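Long-range contacts in putative uncharacterized protein (Toxoplasma gondii, PDB 4FBD), which is of unknown function but belongs to the DUF3228 family and is found in an assembly of two copies of the chain: residues P103-I108 against A227-H232; V130-F135 against H232-D237; M197-M202 against K223-Y228. All coordinates share one frame; numbering follows the deposited sequence.

How the interactions relate
All three contacts are partly buried and their centres lie 9 to 13 Å apart. None of the touching residues of interaction 2 is exposed, whereas interactions 1 and 3 each include one at the surface. Interactions 1 and 2 share H232 and one mixed sheet, strand 232-235 lying between 105-107 and 130-135; interactions 1 and 3 share A227 and Y228 of helix 219-229. At the sheet edge, interaction 1 relies on backbone contacts and one bridging water, with stacked rings on the 227-232 side. Interaction 2 joins strongly crossed strands through two backbone bonds, two waters and a Met-aromatic contact. Interaction 3, the smallest, is a helix-helix contact with one side-chain hydrogen bond. Each also touches the second subunit.

Interaction 1: residues P103-I108 against A227-H232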
# COMPACT_ATOMS: atom_id res chain seq x y z
N PRO A 103 10.60 17.74 -9.83
CA PRO A 103 10.58 16.52 -9.04
C PRO A 103 9.45 15.58 -9.50
O PRO A 103 8.57 15.99 -10.24
CB PRO A 103 10.29 17.04 -7.64
CG PRO A 103 9.56 18.25 -7.83
CD PRO A 103 10.14 18.88 -9.04
N GLY A 104 9.48 14.36 -8.99
CA GLY A 104 8.51 13.31 -9.36
C GLY A 104 7.36 13.26 -8.40
O GLY A 104 6.46 12.46 -8.56
N SER A 105 7.36 14.13 -7.39
CA SER A 105 6.30 14.14 -6.40
C SER A 105 6.12 15.50 -5.72
O SER A 105 6.93 16.40 -5.87
CB SER A 105 6.62 13.08 -5.37
OG SER A 105 7.86 13.35 -4.81
N LEU A 106 5.00 15.64 -5.00
CA LEU A 106 4.65 16.86 -4.29
C LEU A 106 4.25 16.56 -2.85
O LEU A 106 3.83 15.44 -2.54
CB LEU A 106 3.46 17.56 -4.97
CG LEU A 106 3.69 18.19 -6.34
CD1 LEU A 106 2.39 18.34 -7.09
CD2 LEU A 106 4.41 19.53 -6.22
N PRO A 107 4.38 17.56 -1.98
CA PRO A 107 3.98 17.42 -0.60
C PRO A 107 2.46 17.42 -0.48
O PRO A 107 1.77 18.08 -1.26
CB PRO A 107 4.56 18.65 0.11
CG PRO A 107 5.07 19.58 -0.96
CD PRO A 107 5.16 18.80 -2.24
N ILE A 108 1.95 16.66 0.47
CA ILE A 108 0.52 16.62 0.69
C ILE A 108 0.27 17.62 1.79
O ILE A 108 0.85 17.49 2.85
CB ILE A 108 0.08 15.22 1.14
CG1 ILE A 108 0.39 14.21 0.04
CG2 ILE A 108 -1.41 15.21 1.39
CD1 ILE A 108 0.46 12.78 0.54
N ALA A 227 6.81 6.91 6.55
CA ALA A 227 6.88 8.32 7.06
C ALA A 227 7.03 9.31 5.93
O ALA A 227 6.44 10.37 5.96
CB ALA A 227 8.04 8.49 8.00
N TYR A 228 7.82 8.97 4.92
CA TYR A 228 7.99 9.88 3.80
C TYR A 228 6.73 9.96 2.96
O TYR A 228 6.24 11.06 2.68
CB TYR A 228 9.16 9.49 2.87
CG TYR A 228 9.40 10.56 1.82
CD1 TYR A 228 10.19 11.67 2.10
CD2 TYR A 228 8.81 10.51 0.60
CE1 TYR A 228 10.39 12.66 1.17
CE2 TYR A 228 9.01 11.52 -0.36
CZ TYR A 228 9.81 12.59 -0.05
OH TYR A 228 10.02 13.62 -0.95
N TRP A 229 6.17 8.80 2.61
CA TRP A 229 5.04 8.73 1.71
C TRP A 229 3.70 9.13 2.31
O TRP A 229 2.76 9.37 1.57
CB TRP A 229 5.04 7.41 0.90
CG TRP A 229 6.25 7.39 0.00
CD1 TRP A 229 7.39 6.69 0.19
CD2 TRP A 229 6.47 8.19 -1.18
NE1 TRP A 229 8.30 6.96 -0.81
CE2 TRP A 229 7.77 7.89 -1.65
CE3 TRP A 229 5.70 9.12 -1.87
CZ2 TRP A 229 8.30 8.48 -2.80
CZ3 TRP A 229 6.24 9.72 -3.00
CH2 TRP A 229 7.54 9.38 -3.47
N LYS A 230 3.65 9.29 3.64
CA LYS A 230 2.44 9.80 4.25
C LYS A 230 2.26 11.28 3.91
O LYS A 230 1.13 11.77 3.97
CB LYS A 230 2.43 9.73 5.80
CG LYS A 230 2.82 8.44 6.38
CD LYS A 230 2.19 8.11 7.71
CE LYS A 230 2.21 9.17 8.76
NZ LYS A 230 1.83 8.52 10.11
N THR A 231 3.35 11.98 3.61
CA THR A 231 3.25 13.43 3.38
C THR A 231 3.69 13.93 1.97
O THR A 231 3.87 15.12 1.73
CB THR A 231 4.04 14.15 4.47
OG1 THR A 231 5.41 13.72 4.44
CG2 THR A 231 3.47 13.81 5.91
N HIS A 232 3.83 13.00 1.04
CA HIS A 232 4.22 13.29 -0.32
C HIS A 232 3.55 12.27 -1.19
O HIS A 232 3.34 11.12 -0.77
CB HIS A 232 5.69 13.10 -0.55
CG HIS A 232 6.56 13.90 0.34
ND1 HIS A 232 6.96 13.43 1.57
CD2 HIS A 232 7.12 15.12 0.19
CE1 HIS A 232 7.73 14.34 2.15
NE2 HIS A 232 7.85 15.37 1.32
O HOH W 1 8.09 14.84 -2.75
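I108 N donates to T231 O at 2.8 Å, the single direct hydrogen bond between 103-108 and 227-232. It is nearly straight at the hydrogen (167°), yet the donor lies well above the carbonyl plane rather than on a lone pair. Two CA-H...O contacts accompany it: P107 CA approaches T231 O at 3.3 Å, and H232 CA approaches L106 O at 3.1 Å. This reciprocal pair is what is expected where P107 and H232 face each other as a non-hydrogen-bonded antiparallel pair. The I108 side chain runs against the opposing backbone, its CD1 coming to 3.4 Å from H232 N, while the H232 imidazole sits obliquely beside P107 CA. Further along, S105 CB meets the indole edge of W229 at CZ3, 4.1 Å away. A water lies between S105 OG (2.6 Å) and Y228 OH (2.9 Å) and donates to the tyrosine hydroxyl, which also bonds to E191.

The second shell fixes the rings. With its CG beside the backbone N (chi1 -57°), H232 turns its imidazole back to the helix, and ND1 donates to Y228 O at 2.7 Å with the acceptor in the imidazole plane. T231 N reaches that oxygen from the other face of the carbonyl plane. The ND1 bond to Y228 O helps fix the rotation of the imidazole, which stacks on the Y228 ring; Y228 in turn presents its edge to a face of W229. W229 NE1 is held by P196 O. Separately, K230 NZ links the segment to the second subunit through a salt bridge with E243 of that chain.

Backbone hydrogen bonds between L106 and A233 and between G104 and V235 continue the pairing. The arrangement is a short antiparallel strand, outermost within this chain, docked where helix 219-229 leads through a tight connection into strand 232-235 of a mixed sheet.

Interaction 2: residues V130-F135 against H232-D237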
# COMPACT_ATOMS: atom_id res chain seq x y z
N VAL A 130 -1.50 -2.80 -7.53
CA VAL A 130 -1.44 -2.37 -6.14
C VAL A 130 -1.99 -0.95 -5.98
O VAL A 130 -1.90 -0.11 -6.89
CB VAL A 130 0.00 -2.44 -5.62
CG1 VAL A 130 0.55 -3.92 -5.72
CG2 VAL A 130 0.92 -1.46 -6.40
N LEU A 131 -2.59 -0.72 -4.82
CA LEU A 131 -3.17 0.56 -4.48
C LEU A 131 -2.07 1.62 -4.53
O LEU A 131 -1.02 1.46 -3.95
CB LEU A 131 -3.81 0.51 -3.10
CG LEU A 131 -4.62 1.75 -2.69
CD1 LEU A 131 -5.66 2.06 -3.72
CD2 LEU A 131 -5.29 1.56 -1.33
N THR A 132 -2.36 2.71 -5.20
CA THR A 132 -1.39 3.78 -5.41
C THR A 132 -2.15 5.07 -5.33
O THR A 132 -3.34 5.08 -5.65
CB THR A 132 -0.81 3.65 -6.82
OG1 THR A 132 -0.36 2.29 -7.01
CG2 THR A 132 0.34 4.61 -7.06
N ARG A 133 -1.50 6.14 -4.87
CA ARG A 133 -2.15 7.45 -4.87
C ARG A 133 -1.26 8.47 -5.53
O ARG A 133 -0.01 8.37 -5.49
CB ARG A 133 -2.51 7.90 -3.47
CG ARG A 133 -1.39 8.18 -2.53
CD ARG A 133 -1.95 8.66 -1.23
NE ARG A 133 -0.91 8.94 -0.25
CZ ARG A 133 -1.14 9.40 0.98
NH1 ARG A 133 -2.35 9.64 1.39
NH2 ARG A 133 -0.12 9.62 1.80
N TRP A 134 -1.88 9.46 -6.12
CA TRP A 134 -1.13 10.47 -6.84
C TRP A 134 -1.90 11.77 -7.00
O TRP A 134 -3.10 11.82 -6.84
CB TRP A 134 -0.80 9.93 -8.23
CG TRP A 134 -2.05 9.67 -9.02
CD1 TRP A 134 -2.70 10.56 -9.80
CD2 TRP A 134 -2.83 8.46 -9.09
NE1 TRP A 134 -3.82 10.00 -10.36
CE2 TRP A 134 -3.92 8.71 -9.94
CE3 TRP A 134 -2.69 7.20 -8.52
CZ2 TRP A 134 -4.88 7.74 -10.23
CZ3 TRP A 134 -3.65 6.22 -8.82
CH2 TRP A 134 -4.72 6.50 -9.66
N PHE A 135 -1.16 12.82 -7.34
CA PHE A 135 -1.75 14.11 -7.70
C PHE A 135 -1.79 14.11 -9.21
O PHE A 135 -0.78 13.87 -9.88
CB PHE A 135 -0.88 15.30 -7.29
CG PHE A 135 -0.91 15.60 -5.85
CD1 PHE A 135 -2.02 16.13 -5.28
CD2 PHE A 135 0.21 15.43 -5.07
CE1 PHE A 135 -2.06 16.43 -3.92
CE2 PHE A 135 0.19 15.75 -3.73
CZ PHE A 135 -0.95 16.25 -3.15
N HIS A 232 3.83 13.00 1.04
CA HIS A 232 4.22 13.29 -0.32
C HIS A 232 3.55 12.27 -1.19
O HIS A 232 3.34 11.12 -0.77
CB HIS A 232 5.69 13.10 -0.55
CG HIS A 232 6.56 13.90 0.34
ND1 HIS A 232 6.96 13.43 1.57
CD2 HIS A 232 7.12 15.12 0.19
CE1 HIS A 232 7.73 14.34 2.15
NE2 HIS A 232 7.85 15.37 1.32
N ALA A 233 3.25 12.68 -2.41
CA ALA A 233 2.63 11.82 -3.37
C ALA A 233 3.21 12.05 -4.74
O ALA A 233 3.52 13.19 -5.11
CB ALA A 233 1.15 12.07 -3.38
N ILE A 234 3.33 10.97 -5.52
CA ILE A 234 3.85 11.07 -6.87
C ILE A 234 2.84 11.86 -7.72
O ILE A 234 1.70 12.07 -7.31
CB ILE A 234 4.08 9.70 -7.53
CG1 ILE A 234 2.74 8.96 -7.72
CG2 ILE A 234 5.11 8.87 -6.73
CD1 ILE A 234 2.84 7.67 -8.58
N VAL A 235 3.30 12.32 -8.88
CA VAL A 235 2.47 13.01 -9.84
C VAL A 235 2.20 12.01 -10.93
O VAL A 235 3.07 11.27 -11.29
CB VAL A 235 3.17 14.23 -10.42
CG1 VAL A 235 2.46 14.76 -11.70
CG2 VAL A 235 3.21 15.31 -9.37
N MET A 236 0.99 11.95 -11.46
CA MET A 236 0.68 11.02 -12.53
C MET A 236 -0.42 11.62 -13.39
O MET A 236 -1.38 12.23 -12.87
CB MET A 236 0.25 9.68 -11.95
CG MET A 236 0.04 8.59 -12.96
SD MET A 236 -0.78 7.17 -12.20
CE MET A 236 0.40 6.66 -10.97
N ASP A 237 -0.28 11.50 -14.71
CA ASP A 237 -1.26 12.06 -15.61
C ASP A 237 -2.45 11.13 -15.72
O ASP A 237 -2.56 10.34 -16.65
CB ASP A 237 -0.62 12.32 -16.98
CG ASP A 237 -1.53 13.13 -17.91
OD1 ASP A 237 -2.59 13.63 -17.45
OD2 ASP A 237 -1.16 13.28 -19.09
O HOH W 2 2.25 8.62 -4.04
O HOH W 3 1.85 8.86 -1.41
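F135 and V235 pair as a parallel bridge even though the axes of strands 130-135 and 232-235 run at 77° to each other, so close pairing is confined to one end of the first strand. The evidence is two backbone hydrogen bonds: F135 N donates to I234 O at 3.0 Å, in the carbonyl plane, and M236 N donates to F135 O at 3.1 Å. Where the strands diverge, water takes over. One molecule donates to R133 O at 2.7 Å and accepts from I234 N; a second accepts from R133 NE, in the guanidinium plane, and donates to H232 O.

W134 and I234 point to one face of the sheet, F135 and V235 to the other. M236 lies over the W134 indole. Its CB sits 4.0 Å from the centroid of the five-membered ring, a CH-pi contact, and its SD sits 4.1 Å from the centroid of the six-membered ring and only 18° off the normal, a true over-the-face Met-aromatic contact. M236 has CG anti to its backbone N (chi1 -174°), which carries the chain out across the ring before the bend at SD lets CE close on W134 CE3. Beside it, I234 CG1 packs on W134 CB at 3.7 Å. A233 CB meets F135 CE2 at 3.8 Å, placed obliquely to the ring.

The polar ends find partners outside the two segments. W134 NE1 bonds to K238 O, while R133 reaches W229 O through NH2 and S118 OG of the second subunit through NH1. Strand 117-121 pairs with the other edge of 130-135, and strand 105-107 with the far edge of 232-235. Helix 137-140 packs against the join, Y139 meeting the F135 ring and M137 and A140 touching V235.

Interaction 3: residues M197-M202 against K223-Y228; sequences MAPITM and KASVAY
S225 meets M197 and P199 where the start of helix 199-204 packs against helix 219-229, a helix-helix contact made at an N-terminal end, with A198 in the N-cap position. The tight part centres on the serine. S225 OG donates to M197 O at 2.5 Å, a value short enough to be read with caution at this resolution, and the donor stands almost in line with the carbonyl bond (160°). The hydroxyl gets there because OG is anti to the backbone N (chi1 168°), which points it across to the neighbouring segment. It also lies against the pyrrolidine ring, 3.3 Å from P199 CD. P199 N is equally near but, as a proline nitrogen, has no hydrogen to share, so this is packing and not a second bond. The backbones also come close here, P199 CA and S225 CA being 5.8 Å apart.

The remainder is looser. M202 offers only its sulfur, SD lying 3.9 Å from S225 CB, and its side chain also packs on L217, A221 and Y222. The M197 side chain leaves in the direction away from helix 219-229, so this exposed residue takes part mainly through its carbonyl oxygen.

P199 also touches Y222 and W229 of helix 219-229, and Y120 of the second subunit packs on both P199 and V226. There the P199 and V226 side chains cross at about a right angle, with P199 CG resting 3.8 Å from V226 CG2.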
# COMPACT_ATOMS: atom_id res chain seq x y z
N MET A 197 11.97 4.07 -1.42
CA MET A 197 11.06 3.52 -2.39
C MET A 197 9.69 3.47 -1.70
O MET A 197 9.61 3.60 -0.48
CB MET A 197 11.49 2.12 -2.85
CG MET A 197 11.32 1.01 -1.83
SD MET A 197 12.13 -0.57 -2.29
CE MET A 197 13.86 -0.12 -2.13
N ALA A 198 8.64 3.29 -2.49
CA ALA A 198 7.30 3.24 -1.98
C ALA A 198 7.16 2.04 -1.07
O ALA A 198 7.74 1.01 -1.32
CB ALA A 198 6.30 3.15 -3.12
N PRO A 199 6.35 2.16 -0.02
CA PRO A 199 6.10 1.04 0.90
C PRO A 199 5.67 -0.23 0.18
O PRO A 199 6.13 -1.30 0.51
CB PRO A 199 4.96 1.57 1.79
CG PRO A 199 5.19 3.05 1.81
CD PRO A 199 5.62 3.38 0.39
N ILE A 200 4.80 -0.10 -0.81
CA ILE A 200 4.31 -1.25 -1.53
C ILE A 200 5.43 -1.91 -2.31
O ILE A 200 5.50 -3.13 -2.41
CB ILE A 200 3.11 -0.89 -2.46
CG1 ILE A 200 2.49 -2.14 -3.06
CG2 ILE A 200 3.53 0.08 -3.57
CD1 ILE A 200 1.81 -3.05 -2.05
N THR A 201 6.35 -1.11 -2.84
CA THR A 201 7.45 -1.66 -3.61
C THR A 201 8.24 -2.56 -2.68
O THR A 201 8.65 -3.63 -3.08
CB THR A 201 8.35 -0.56 -4.21
OG1 THR A 201 7.55 0.38 -4.95
CG2 THR A 201 9.42 -1.14 -5.14
N MET A 202 8.42 -2.13 -1.43
CA MET A 202 9.17 -2.94 -0.46
C MET A 202 8.48 -4.27 -0.18
O MET A 202 9.14 -5.31 -0.08
CB MET A 202 9.38 -2.20 0.86
CG MET A 202 10.25 -0.94 0.74
SD MET A 202 10.62 -0.21 2.36
CE MET A 202 11.20 -1.70 3.20
N LYS A 223 9.11 1.44 7.84
CA LYS A 223 8.52 2.55 8.60
C LYS A 223 9.02 3.89 8.05
O LYS A 223 8.24 4.80 7.84
CB LYS A 223 8.79 2.46 10.12
CG LYS A 223 8.14 1.28 10.79
CD LYS A 223 8.01 1.41 12.36
CE LYS A 223 9.28 1.75 13.08
NZ LYS A 223 9.05 1.68 14.57
N ALA A 224 10.32 3.97 7.80
CA ALA A 224 10.92 5.18 7.23
C ALA A 224 10.26 5.54 5.91
O ALA A 224 9.94 6.72 5.63
CB ALA A 224 12.43 4.96 7.02
N SER A 225 10.07 4.54 5.07
CA SER A 225 9.44 4.77 3.78
C SER A 225 8.01 5.28 3.99
O SER A 225 7.63 6.31 3.42
CB SER A 225 9.46 3.51 2.95
OG SER A 225 8.61 3.68 1.85
N VAL A 226 7.25 4.63 4.85
CA VAL A 226 5.89 5.10 5.16
C VAL A 226 5.89 6.57 5.65
O VAL A 226 5.05 7.37 5.23
CB VAL A 226 5.25 4.25 6.20
CG1 VAL A 226 3.96 4.96 6.76
CG2 VAL A 226 4.95 2.85 5.62
N ALA A 227 6.81 6.91 6.55
CA ALA A 227 6.88 8.32 7.06
C ALA A 227 7.03 9.31 5.93
O ALA A 227 6.44 10.37 5.96
CB ALA A 227 8.04 8.49 8.00
N TYR A 228 7.82 8.97 4.92
CA TYR A 228 7.99 9.88 3.80
C TYR A 228 6.73 9.96 2.96
O TYR A 228 6.24 11.06 2.68
CB TYR A 228 9.16 9.49 2.87
CG TYR A 228 9.40 10.56 1.82
CD1 TYR A 228 10.19 11.67 2.10
CD2 TYR A 228 8.81 10.51 0.60
CE1 TYR A 228 10.39 12.66 1.17
CE2 TYR A 228 9.01 11.52 -0.36
CZ TYR A 228 9.81 12.59 -0.05
OH TYR A 228 10.02 13.62 -0.95